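Local coordinates for quinonprotein alcohol dehydrogenase-like protein (Bacteroides thetaiotaomicron VPI-5482, PDB 4R5O), which is of unknown function but binds calcium and couples an immunoglobulin-like beta-sandwich domain to a seven-bladed beta-propeller, at residues A[79-82]-A[87-90]; A[110-115]-A[151-156]; A[125-130]-A[134-139]; A[165-170]-A[206-211]. All coordinates share one frame; numbering follows the deposited sequence.

Contact 1: residues A[79-82]-A[87-90]; sequences CIIK and KVEM
C79 and I81 pair with M90 and V88 across a beta hairpin of strands 74-83 and 86-97, part of the immunoglobulin-like sandwich domain. Both are antiparallel hydrogen-bonded pairs, each closed by two backbone bonds; C79 N lies 2.9 Å from M90 O, and I81 N reaches V88 O in the carbonyl plane at 2.8 Å. On the face shared by these four side chains, the methyl end of selenomethionine M90 does most of the touching. Its chain bends at chi3 (-62°), which folds CE across toward the partner strand, 3.7 Å from I81 CD1 and 3.8 Å from C79 SG. V88 joins through CG1, which sits 3.9 Å from I81 CB.

The other face carries the non-hydrogen-bonded pairs I80 with E89 and K82 with K87. I80 runs alongside both E89 and K87, all three pointing the same way. With CG1 anti to its carbonyl carbon (chi1 -47°), I80 offers that branch to E89 and CG2 to K87, the latter meeting K87 CG at 3.5 Å. Cutting the side chain back to an alanine here would probably strip the aliphatic parts of K87 and E89 of the surface they lie against and set both chains freer to turn.

Farther out, strand 49-54 lies beside strand 74-83: W52 touches C79, L53 touches I80 and Y50 touches I81, while F23 rests on both C79 and M90. Within the ladder, the CA-H of E89 points at C79 O, with CA and O 3.3 Å apart.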
loop_
_atom_site.group_PDB
_atom_site.type_symbol
_atom_site.label_atom_id
_atom_site.label_comp_id
_atom_site.label_asym_id
_atom_site.label_seq_id
_atom_site.Cartn_x
_atom_site.Cartn_y
_atom_site.Cartn_z
ATOM N N CYS A 79 -18.015 8.155 27.039
ATOM C CA CYS A 79 -17.750 8.129 28.456
ATOM C C CYS A 79 -19.037 7.845 29.159
ATOM O O CYS A 79 -19.962 8.659 29.115
ATOM C CB CYS A 79 -17.108 9.424 28.930
ATOM S SG CYS A 79 -16.811 9.470 30.701
ATOM N N ILE A 80 -19.115 6.664 29.767
ATOM C CA ILE A 80 -20.276 6.246 30.531
ATOM C C ILE A 80 -19.909 6.368 31.997
ATOM O O ILE A 80 -18.958 5.728 32.443
ATOM C CB ILE A 80 -20.748 4.821 30.133
ATOM C CG1 ILE A 80 -20.835 4.654 28.592
ATOM C CG2 ILE A 80 -22.069 4.491 30.815
ATOM C CD1 ILE A 80 -21.022 3.283 28.114
ATOM N N ILE A 81 -20.608 7.243 32.731
ATOM C CA ILE A 81 -20.400 7.432 34.175
ATOM C C ILE A 81 -21.656 6.923 34.859
ATOM O O ILE A 81 -22.756 7.378 34.539
ATOM C CB ILE A 81 -20.035 8.886 34.564
ATOM C CG1 ILE A 81 -18.994 9.473 33.585
ATOM C CG2 ILE A 81 -19.588 8.946 36.043
ATOM C CD1 ILE A 81 -18.726 10.893 33.719
ATOM N N LYS A 82 -21.479 5.946 35.761
ATOM C CA LYS A 82 -22.528 5.202 36.463
ATOM C C LYS A 82 -22.419 5.331 37.991
ATOM O O LYS A 82 -21.313 5.330 38.519
ATOM C CB LYS A 82 -22.331 3.728 36.039
ATOM C CG LYS A 82 -23.278 2.666 36.567
ATOM C CD LYS A 82 -22.888 1.319 35.936
ATOM C CE LYS A 82 -23.704 0.142 36.412
ATOM N NZ LYS A 82 -23.280 -1.119 35.742
ATOM N N LYS A 87 -27.034 6.209 35.192
ATOM C CA LYS A 87 -25.985 6.122 34.191
ATOM C C LYS A 87 -26.073 7.300 33.216
ATOM O O LYS A 87 -27.164 7.638 32.745
ATOM C CB LYS A 87 -26.186 4.780 33.461
ATOM C CG LYS A 87 -25.210 4.425 32.378
ATOM C CD LYS A 87 -25.395 3.018 31.834
ATOM C CE LYS A 87 -26.507 2.841 30.838
ATOM N NZ LYS A 87 -26.535 1.459 30.284
ATOM N N VAL A 88 -24.934 7.920 32.901
ATOM C CA VAL A 88 -24.893 9.014 31.927
ATOM C C VAL A 88 -23.840 8.670 30.843
ATOM O O VAL A 88 -22.818 8.062 31.149
ATOM C CB VAL A 88 -24.650 10.399 32.558
ATOM C CG1 VAL A 88 -23.356 10.454 33.361
ATOM C CG2 VAL A 88 -24.658 11.477 31.491
ATOM N N GLU A 89 -24.115 9.030 29.585
ATOM C CA GLU A 89 -23.208 8.771 28.485
ATOM C C GLU A 89 -23.032 10.020 27.593
ATOM O O GLU A 89 -24.003 10.542 27.028
ATOM C CB GLU A 89 -23.700 7.586 27.641
ATOM C CG GLU A 89 -22.805 7.277 26.452
ATOM C CD GLU A 89 -23.204 6.094 25.603
ATOM O OE1 GLU A 89 -24.049 5.289 26.055
ATOM O OE2 GLU A 89 -22.618 5.936 24.507
HETATM N N MSE A 90 -21.763 10.450 27.441
HETATM C CA MSE A 90 -21.312 11.541 26.575
HETATM C C MSE A 90 -20.451 11.005 25.489
HETATM O O MSE A 90 -19.684 10.089 25.743
HETATM C CB MSE A 90 -20.544 12.585 27.355
HETATM C CG MSE A 90 -21.360 13.292 28.371
HETATM SE SE MSE A 90 -20.201 13.873 29.755
HETATM C CE MSE A 90 -19.544 12.028 30.347
#

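Contact 2: residues A[110-115]-A[151-156]; sequences GTFNFY and GKFYLL
F112 and F153 form a buried aromatic contact between two successive blades of the beta-propeller, one ring from strand 111-116 and the other from strand 152-158. No hydrogen bond crosses it, and the backbones stay well apart, the CA atoms of F112 and F153 being 10.6 Å from each other. The ring planes are nearly parallel, at 16°, but offset so far that they hardly overlap, with the F112 and F153 ring centroids 5.5 Å apart. What touches is therefore a corner of each ring: F112 CE1 approaches F153 CD2 to 3.8 Å, and F112 CZ stands slightly farther from the same carbon. Each phenylalanine leaves its strand with CG anti to the carbonyl carbon (chi1 -66° for F112, -61° for F153), each CB points at the opposing strand, and the two rings together span the gap between the sheets. The pair is bedded in apolar neighbours: I146 of strand 143-149 touches F112, F153 and L155, H148 of that strand meets the F153 ring edge-to-face, and Y127 of helix 126-129 packs against F112.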
loop_
_atom_site.group_PDB
_atom_site.type_symbol
_atom_site.label_atom_id
_atom_site.label_comp_id
_atom_site.label_asym_id
_atom_site.label_seq_id
_atom_site.Cartn_x
_atom_site.Cartn_y
_atom_site.Cartn_z
ATOM N N GLY A 110 1.717 -7.206 6.700
ATOM C CA GLY A 110 0.345 -7.230 6.218
ATOM C C GLY A 110 -0.521 -6.037 6.512
ATOM O O GLY A 110 -1.722 -6.198 6.697
ATOM N N THR A 111 0.059 -4.834 6.512
ATOM C CA THR A 111 -0.695 -3.592 6.768
ATOM C C THR A 111 0.033 -2.373 6.185
ATOM O O THR A 111 1.178 -2.481 5.749
ATOM C CB THR A 111 -0.941 -3.388 8.302
ATOM O OG1 THR A 111 -1.679 -2.179 8.507
ATOM C CG2 THR A 111 0.343 -3.358 9.130
ATOM N N PHE A 112 -0.636 -1.208 6.226
ATOM C CA PHE A 112 -0.046 0.058 5.789
ATOM C C PHE A 112 0.674 0.730 6.942
ATOM O O PHE A 112 0.055 1.022 7.962
ATOM C CB PHE A 112 -1.078 1.020 5.195
ATOM C CG PHE A 112 -1.725 0.587 3.902
ATOM C CD1 PHE A 112 -1.158 0.912 2.680
ATOM C CD2 PHE A 112 -2.950 -0.066 3.904
ATOM C CE1 PHE A 112 -1.796 0.559 1.478
ATOM C CE2 PHE A 112 -3.570 -0.435 2.706
ATOM C CZ PHE A 112 -2.991 -0.122 1.501
ATOM N N ASN A 113 1.983 0.971 6.768
ATOM C CA ASN A 113 2.877 1.649 7.715
ATOM C C ASN A 113 3.373 2.963 7.098
ATOM O O ASN A 113 3.560 3.013 5.875
ATOM C CB ASN A 113 4.043 0.742 8.073
ATOM C CG ASN A 113 3.653 -0.672 8.399
ATOM O OD1 ASN A 113 3.265 -0.995 9.516
ATOM N ND2 ASN A 113 3.759 -1.557 7.422
ATOM N N PHE A 114 3.562 4.028 7.895
ATOM C CA PHE A 114 4.007 5.290 7.304
ATOM C C PHE A 114 5.349 5.737 7.856
ATOM O O PHE A 114 5.534 5.755 9.069
ATOM C CB PHE A 114 2.981 6.413 7.515
ATOM C CG PHE A 114 3.364 7.733 6.872
ATOM C CD1 PHE A 114 3.202 7.934 5.504
ATOM C CD2 PHE A 114 3.818 8.798 7.647
ATOM C CE1 PHE A 114 3.502 9.171 4.924
ATOM C CE2 PHE A 114 4.158 10.025 7.057
ATOM C CZ PHE A 114 4.015 10.198 5.698
ATOM N N TYR A 115 6.265 6.140 6.963
ATOM C CA TYR A 115 7.557 6.682 7.342
ATOM C C TYR A 115 7.638 8.155 6.923
ATOM O O TYR A 115 7.547 8.481 5.739
ATOM C CB TYR A 115 8.720 5.868 6.740
ATOM C CG TYR A 115 10.085 6.431 7.081
ATOM C CD1 TYR A 115 10.643 6.251 8.346
ATOM C CD2 TYR A 115 10.820 7.148 6.144
ATOM C CE1 TYR A 115 11.902 6.764 8.663
ATOM C CE2 TYR A 115 12.091 7.645 6.443
ATOM C CZ TYR A 115 12.627 7.447 7.700
ATOM O OH TYR A 115 13.884 7.923 7.971
ATOM N N GLY A 151 -6.708 8.286 -7.151
ATOM C CA GLY A 151 -6.616 8.717 -5.759
ATOM C C GLY A 151 -6.980 7.637 -4.752
ATOM O O GLY A 151 -7.302 7.962 -3.600
ATOM N N LYS A 152 -6.913 6.340 -5.173
ATOM C CA LYS A 152 -7.238 5.195 -4.332
ATOM C C LYS A 152 -6.132 4.136 -4.374
ATOM O O LYS A 152 -5.399 4.015 -5.359
ATOM C CB LYS A 152 -8.581 4.543 -4.783
ATOM C CG LYS A 152 -9.811 5.469 -4.911
ATOM C CD LYS A 152 -10.271 6.055 -3.568
ATOM C CE LYS A 152 -11.272 7.189 -3.655
ATOM N NZ LYS A 152 -10.667 8.447 -4.167
ATOM N N PHE A 153 -6.041 3.347 -3.309
ATOM C CA PHE A 153 -5.185 2.184 -3.248
ATOM C C PHE A 153 -6.059 0.974 -3.476
ATOM O O PHE A 153 -6.934 0.690 -2.658
ATOM C CB PHE A 153 -4.379 2.068 -1.942
ATOM C CG PHE A 153 -3.411 3.175 -1.599
ATOM C CD1 PHE A 153 -2.545 3.687 -2.565
ATOM C CD2 PHE A 153 -3.232 3.581 -0.267
ATOM C CE1 PHE A 153 -1.603 4.675 -2.231
ATOM C CE2 PHE A 153 -2.272 4.546 0.067
ATOM C CZ PHE A 153 -1.469 5.092 -0.920
ATOM N N TYR A 154 -5.905 0.328 -4.632
ATOM C CA TYR A 154 -6.648 -0.884 -4.942
ATOM C C TYR A 154 -5.808 -2.049 -4.537
ATOM O O TYR A 154 -4.728 -2.212 -5.078
ATOM C CB TYR A 154 -7.041 -0.958 -6.422
ATOM C CG TYR A 154 -7.914 0.190 -6.860
ATOM C CD1 TYR A 154 -9.283 0.187 -6.610
ATOM C CD2 TYR A 154 -7.383 1.260 -7.564
ATOM C CE1 TYR A 154 -10.095 1.233 -7.023
ATOM C CE2 TYR A 154 -8.188 2.309 -7.992
ATOM C CZ TYR A 154 -9.545 2.290 -7.720
ATOM O OH TYR A 154 -10.337 3.316 -8.158
ATOM N N LEU A 155 -6.250 -2.799 -3.526
ATOM C CA LEU A 155 -5.511 -3.941 -2.995
ATOM C C LEU A 155 -6.206 -5.248 -3.381
ATOM O O LEU A 155 -7.417 -5.404 -3.195
ATOM C CB LEU A 155 -5.361 -3.828 -1.459
ATOM C CG LEU A 155 -5.058 -5.103 -0.647
ATOM C CD1 LEU A 155 -3.647 -5.632 -0.910
ATOM C CD2 LEU A 155 -5.219 -4.861 0.818
ATOM N N LEU A 156 -5.402 -6.190 -3.900
ATOM C CA LEU A 156 -5.785 -7.560 -4.195
ATOM C C LEU A 156 -4.953 -8.462 -3.316
ATOM O O LEU A 156 -3.721 -8.413 -3.399
ATOM C CB LEU A 156 -5.637 -7.917 -5.694
ATOM C CG LEU A 156 -5.816 -9.390 -6.064
ATOM C CD1 LEU A 156 -7.253 -9.819 -5.922
ATOM C CD2 LEU A 156 -5.355 -9.636 -7.465
#

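Contact 3: residues A[125-130]-A[134-139]; sequences DCYASL and KTLGIG
The chain turns back on itself after the short helix 126-129, bringing the CA atoms of A128 and K134 to 5.1 Å, while 134-139 runs on as irregular loop. Y127 carries the contact. Its CG stands anti to the backbone N (chi1 -179°), which carries the ring toward the returning loop. L136 supplies a CH-pi contact over one face of that ring: CD2 lies 3.9 Å from the Y127 centroid, 23° off the ring normal. At the ring edge, near its plane, K134 O comes 3.3 Å from Y127 CD2, and K134 CB adds an aliphatic contact to CE2. The lysine's far end leads away from the helix.

The phenol oxygen is tied to the loop through water 1, which sits in the plane of the ring, 2.6 Å from Y127 OH, and donates to T135 O at 2.9 Å. A leucine in place of Y127 would probably leave this water without its phenol mate and L136 CD2 without a flat face to pack on.

The start of the helix is capped by D125, whose OD1 accepts a weak bond from A128 N at 3.3 Å; T111 OG1 of strand 111-116 bonds to the same carboxylate oxygen and links the cap to that strand. Y177 and F112 also touch Y127, so the ring is hemmed in from the strands as well. Taken as a whole, this is a blade-to-blade connection of the beta-propeller: a capped helical turn and loop leading from strand 121-123 of one sheet to strand 143-149 of the next.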
loop_
_atom_site.group_PDB
_atom_site.type_symbol
_atom_site.label_atom_id
_atom_site.label_comp_id
_atom_site.label_asym_id
_atom_site.label_seq_id
_atom_site.Cartn_x
_atom_site.Cartn_y
_atom_site.Cartn_z
ATOM N N ASP A 125 1.383 0.171 11.338
ATOM C CA ASP A 125 -0.019 -0.223 11.217
ATOM C C ASP A 125 -0.947 0.998 11.378
ATOM O O ASP A 125 -1.820 1.035 12.231
ATOM C CB ASP A 125 -0.348 -1.318 12.259
ATOM C CG ASP A 125 -1.665 -2.037 12.079
ATOM O OD1 ASP A 125 -2.276 -1.895 10.995
ATOM O OD2 ASP A 125 -2.059 -2.794 12.999
ATOM N N CYS A 126 -0.779 1.957 10.492
ATOM C CA CYS A 126 -1.595 3.151 10.403
ATOM C C CYS A 126 -2.990 2.788 9.888
ATOM O O CYS A 126 -3.941 3.560 10.034
ATOM C CB CYS A 126 -0.913 4.171 9.495
ATOM S SG CYS A 126 0.639 4.835 10.160
ATOM N N TYR A 127 -3.111 1.624 9.244
ATOM C CA TYR A 127 -4.390 1.203 8.689
ATOM C C TYR A 127 -5.360 0.889 9.831
ATOM O O TYR A 127 -6.491 1.355 9.797
ATOM C CB TYR A 127 -4.219 0.012 7.745
ATOM C CG TYR A 127 -5.532 -0.429 7.150
ATOM C CD1 TYR A 127 -6.093 0.247 6.061
ATOM C CD2 TYR A 127 -6.251 -1.484 7.706
ATOM C CE1 TYR A 127 -7.334 -0.133 5.541
ATOM C CE2 TYR A 127 -7.486 -1.863 7.200
ATOM C CZ TYR A 127 -8.015 -1.203 6.110
ATOM O OH TYR A 127 -9.222 -1.631 5.648
ATOM N N ALA A 128 -4.910 0.150 10.855
ATOM C CA ALA A 128 -5.744 -0.207 11.992
ATOM C C ALA A 128 -6.190 1.046 12.789
ATOM O O ALA A 128 -7.399 1.274 12.889
ATOM C CB ALA A 128 -4.998 -1.173 12.905
ATOM N N SER A 129 -5.214 1.879 13.292
ATOM C CA SER A 129 -5.445 3.069 14.128
ATOM C C SER A 129 -6.368 4.106 13.433
ATOM O O SER A 129 -7.107 4.789 14.145
ATOM C CB SER A 129 -4.133 3.739 14.552
ATOM O OG SER A 129 -3.244 4.082 13.507
ATOM N N LEU A 130 -6.393 4.179 12.106
ATOM C CA LEU A 130 -7.302 5.046 11.328
ATOM C C LEU A 130 -8.608 4.298 10.864
ATOM O O LEU A 130 -9.432 4.911 10.171
ATOM C CB LEU A 130 -6.585 5.592 10.064
ATOM C CG LEU A 130 -5.474 6.622 10.213
ATOM C CD1 LEU A 130 -4.547 6.568 9.026
ATOM C CD2 LEU A 130 -6.038 8.005 10.400
ATOM N N LYS A 134 -9.547 -2.385 11.937
ATOM C CA LYS A 134 -9.727 -3.221 10.750
ATOM C C LYS A 134 -8.403 -3.771 10.286
ATOM O O LYS A 134 -7.364 -3.109 10.414
ATOM C CB LYS A 134 -10.399 -2.467 9.575
ATOM C CG LYS A 134 -11.894 -2.247 9.664
ATOM C CD LYS A 134 -12.424 -1.693 8.312
ATOM C CE LYS A 134 -13.862 -1.219 8.399
ATOM N NZ LYS A 134 -14.041 -0.104 9.393
ATOM N N THR A 135 -8.439 -4.974 9.720
ATOM C CA THR A 135 -7.258 -5.627 9.178
ATOM C C THR A 135 -7.519 -5.902 7.697
ATOM O O THR A 135 -8.664 -5.910 7.244
ATOM C CB THR A 135 -6.913 -6.881 9.988
ATOM O OG1 THR A 135 -5.767 -7.482 9.400
ATOM C CG2 THR A 135 -8.048 -7.907 10.037
ATOM N N LEU A 136 -6.435 -6.063 6.946
ATOM C CA LEU A 136 -6.442 -6.359 5.510
ATOM C C LEU A 136 -6.276 -7.877 5.271
ATOM O O LEU A 136 -6.314 -8.309 4.116
ATOM C CB LEU A 136 -5.325 -5.575 4.800
ATOM C CG LEU A 136 -5.394 -4.063 4.811
ATOM C CD1 LEU A 136 -4.077 -3.459 4.405
ATOM C CD2 LEU A 136 -6.478 -3.570 3.915
ATOM N N GLY A 137 -6.108 -8.645 6.369
ATOM C CA GLY A 137 -5.969 -10.101 6.411
ATOM C C GLY A 137 -4.874 -10.689 5.546
ATOM O O GLY A 137 -5.066 -11.736 4.927
ATOM N N ILE A 138 -3.719 -10.028 5.502
ATOM C CA ILE A 138 -2.587 -10.481 4.703
ATOM C C ILE A 138 -1.699 -11.337 5.591
ATOM O O ILE A 138 -0.921 -10.818 6.408
ATOM C CB ILE A 138 -1.832 -9.289 4.069
ATOM C CG1 ILE A 138 -2.805 -8.379 3.283
ATOM C CG2 ILE A 138 -0.667 -9.785 3.219
ATOM C CD1 ILE A 138 -2.291 -7.036 2.876
ATOM N N GLY A 139 -1.855 -12.649 5.458
ATOM C CA GLY A 139 -1.071 -13.621 6.209
ATOM C C GLY A 139 0.336 -13.718 5.671
ATOM O O GLY A 139 0.649 -13.105 4.647
HETATM O O HOH W 1 -10.453 -3.926 6.051
#

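Contact 4: residues A[165-170]-A[206-211]; sequences DHFYIV and RRIDLK
F167 packs against I208 and L210 where two successive propeller blades meet, and this is the close-fitting part of the contact. I208 CD1 sits over one face of the F167 ring, 3.9 Å from its centroid and 21° off the ring normal, nearest to CG at 3.6 Å. The extended I208 branch, with CG1 anti to the backbone N (chi1 -175°), is what carries this methyl across, the CA atoms of F167 and I208 being 9.3 Å apart. At the far end of the ring L210 comes in roughly at a right angle, its CD2 3.7 Å from F167 CZ. I169 CD1 abuts the carbonyl oxygen of L210. Y154 of strand 152-158 touches both I169 and L210 and backs this apolar core.

The side beyond L210 is looser and polar. D209 and K211 direct their CB atoms away from strand 167-171, and K211 is exposed. There D209 OD1 takes the backbone N of K211 at 2.9 Å, closing an Asx turn that ends strand 204-209. At the other end, H166 and F167 both face A181 in a classic beta bulge. Between these two segments the join rests on packing, mostly apolar, rather than on hydrogen bonds.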
loop_
_atom_site.group_PDB
_atom_site.type_symbol
_atom_site.label_atom_id
_atom_site.label_comp_id
_atom_site.label_asym_id
_atom_site.label_seq_id
_atom_site.Cartn_x
_atom_site.Cartn_y
_atom_site.Cartn_z
ATOM N N ASP A 165 -12.972 -11.292 1.784
ATOM C CA ASP A 165 -12.746 -10.192 0.869
ATOM C C ASP A 165 -11.326 -10.300 0.313
ATOM O O ASP A 165 -10.369 -10.520 1.072
ATOM C CB ASP A 165 -12.991 -8.829 1.572
ATOM C CG ASP A 165 -14.460 -8.548 1.894
ATOM O OD1 ASP A 165 -15.339 -9.214 1.304
ATOM O OD2 ASP A 165 -14.726 -7.646 2.708
ATOM N N HIS A 166 -11.195 -10.207 -1.022
ATOM C CA HIS A 166 -9.883 -10.248 -1.684
ATOM C C HIS A 166 -9.515 -8.869 -2.237
ATOM O O HIS A 166 -8.345 -8.500 -2.268
ATOM C CB HIS A 166 -9.859 -11.287 -2.804
ATOM C CG HIS A 166 -10.320 -12.628 -2.353
ATOM N ND1 HIS A 166 -11.609 -13.077 -2.625
ATOM C CD2 HIS A 166 -9.690 -13.540 -1.584
ATOM C CE1 HIS A 166 -11.691 -14.276 -2.079
ATOM N NE2 HIS A 166 -10.565 -14.595 -1.430
ATOM N N PHE A 167 -10.517 -8.106 -2.645
ATOM C CA PHE A 167 -10.289 -6.804 -3.245
ATOM C C PHE A 167 -10.752 -5.703 -2.299
ATOM O O PHE A 167 -11.877 -5.734 -1.811
ATOM C CB PHE A 167 -11.032 -6.734 -4.593
ATOM C CG PHE A 167 -10.693 -5.527 -5.420
ATOM C CD1 PHE A 167 -9.644 -5.566 -6.333
ATOM C CD2 PHE A 167 -11.429 -4.355 -5.299
ATOM C CE1 PHE A 167 -9.325 -4.446 -7.094
ATOM C CE2 PHE A 167 -11.094 -3.227 -6.044
ATOM C CZ PHE A 167 -10.049 -3.283 -6.943
ATOM N N TYR A 168 -9.880 -4.738 -2.047
ATOM C CA TYR A 168 -10.110 -3.620 -1.134
ATOM C C TYR A 168 -9.851 -2.272 -1.795
ATOM O O TYR A 168 -8.887 -2.141 -2.550
ATOM C CB TYR A 168 -9.184 -3.754 0.091
ATOM C CG TYR A 168 -9.409 -4.998 0.934
ATOM C CD1 TYR A 168 -8.883 -6.226 0.553
ATOM C CD2 TYR A 168 -10.028 -4.916 2.181
ATOM C CE1 TYR A 168 -9.071 -7.363 1.331
ATOM C CE2 TYR A 168 -10.230 -6.048 2.964
ATOM C CZ TYR A 168 -9.738 -7.266 2.543
ATOM O OH TYR A 168 -9.915 -8.366 3.354
ATOM N N ILE A 169 -10.706 -1.268 -1.496
ATOM C CA ILE A 169 -10.531 0.114 -1.923
ATOM C C ILE A 169 -10.280 0.921 -0.659
ATOM O O ILE A 169 -11.115 0.943 0.258
ATOM C CB ILE A 169 -11.666 0.720 -2.789
ATOM C CG1 ILE A 169 -12.123 -0.212 -3.922
ATOM C CG2 ILE A 169 -11.255 2.142 -3.301
ATOM C CD1 ILE A 169 -13.356 0.285 -4.633
ATOM N N VAL A 170 -9.090 1.528 -0.602
ATOM C CA VAL A 170 -8.572 2.351 0.495
ATOM C C VAL A 170 -8.270 3.721 -0.083
ATOM O O VAL A 170 -7.640 3.790 -1.133
ATOM C CB VAL A 170 -7.323 1.677 1.160
ATOM C CG1 VAL A 170 -6.693 2.570 2.230
ATOM C CG2 VAL A 170 -7.663 0.297 1.730
ATOM N N ARG A 206 -10.523 -11.823 -14.965
ATOM C CA ARG A 206 -11.758 -11.316 -14.374
ATOM C C ARG A 206 -11.810 -9.821 -14.481
ATOM O O ARG A 206 -10.821 -9.172 -14.151
ATOM C CB ARG A 206 -11.894 -11.723 -12.901
ATOM C CG ARG A 206 -11.859 -13.193 -12.647
ATOM C CD ARG A 206 -11.535 -13.378 -11.199
ATOM N NE ARG A 206 -11.486 -14.784 -10.814
ATOM C CZ ARG A 206 -12.520 -15.447 -10.311
ATOM N NH1 ARG A 206 -13.698 -14.838 -10.150
ATOM N NH2 ARG A 206 -12.395 -16.723 -9.972
ATOM N N ARG A 207 -12.941 -9.267 -14.939
ATOM C CA ARG A 207 -13.147 -7.822 -14.946
ATOM C C ARG A 207 -13.815 -7.463 -13.670
ATOM O O ARG A 207 -14.793 -8.107 -13.318
ATOM C CB ARG A 207 -13.965 -7.350 -16.167
ATOM C CG ARG A 207 -14.170 -5.821 -16.202
ATOM C CD ARG A 207 -15.019 -5.355 -17.361
ATOM N NE ARG A 207 -16.367 -5.924 -17.342
ATOM C CZ ARG A 207 -16.788 -6.907 -18.138
ATOM N NH1 ARG A 207 -15.985 -7.407 -19.076
ATOM N NH2 ARG A 207 -18.023 -7.369 -18.031
ATOM N N ILE A 208 -13.316 -6.468 -12.970
ATOM C CA ILE A 208 -13.945 -6.017 -11.726
ATOM C C ILE A 208 -14.421 -4.549 -11.924
ATOM O O ILE A 208 -13.713 -3.734 -12.523
ATOM C CB ILE A 208 -13.004 -6.190 -10.471
ATOM C CG1 ILE A 208 -13.750 -5.824 -9.140
ATOM C CG2 ILE A 208 -11.634 -5.470 -10.615
ATOM C CD1 ILE A 208 -13.208 -6.442 -7.887
ATOM N N ASP A 209 -15.658 -4.254 -11.481
ATOM C CA ASP A 209 -16.224 -2.896 -11.494
ATOM C C ASP A 209 -15.695 -2.197 -10.259
ATOM O O ASP A 209 -15.910 -2.690 -9.157
ATOM C CB ASP A 209 -17.767 -2.952 -11.551
ATOM C CG ASP A 209 -18.471 -1.611 -11.669
ATOM O OD1 ASP A 209 -18.262 -0.744 -10.788
ATOM O OD2 ASP A 209 -19.311 -1.469 -12.571
ATOM N N LEU A 210 -14.966 -1.097 -10.415
ATOM C CA LEU A 210 -14.312 -0.424 -9.277
ATOM C C LEU A 210 -15.319 0.370 -8.377
ATOM O O LEU A 210 -14.900 0.901 -7.346
ATOM C CB LEU A 210 -13.200 0.521 -9.773
ATOM C CG LEU A 210 -12.042 -0.178 -10.515
ATOM C CD1 LEU A 210 -11.018 0.802 -10.994
ATOM C CD2 LEU A 210 -11.375 -1.234 -9.661
ATOM N N LYS A 211 -16.633 0.347 -8.691
ATOM C CA LYS A 211 -17.648 1.008 -7.866
ATOM C C LYS A 211 -18.481 -0.047 -7.125
ATOM O O LYS A 211 -18.482 -0.055 -5.879
ATOM C CB LYS A 211 -18.551 1.941 -8.699
ATOM C CG LYS A 211 -17.801 2.902 -9.672
ATOM C CD LYS A 211 -16.765 3.856 -9.011
ATOM C CE LYS A 211 -16.058 4.722 -10.038
ATOM N NZ LYS A 211 -14.996 5.564 -9.423
#

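Contact 1 stands apart in the sandwich domain, its nearest atoms about 17 Å from contact 3 and about 27 Å from contacts 2 and 4. The other three touch one another in the propeller. Contacts 2 and 3 have centres about 9 Å apart and share a junction where the backbone of F112 bonds to C126 and where L136 packs on F112. Contacts 2 and 4 flank the same sheet, joining it to the preceding and the following blade: F153 N probably hydrogen-bonds to V170 O, and L155 O to Y168 N, so strands 152-158 and 167-171 link them. Contacts 3 and 4 meet where Y127 packs on V170. All four lie away from the calcium sites.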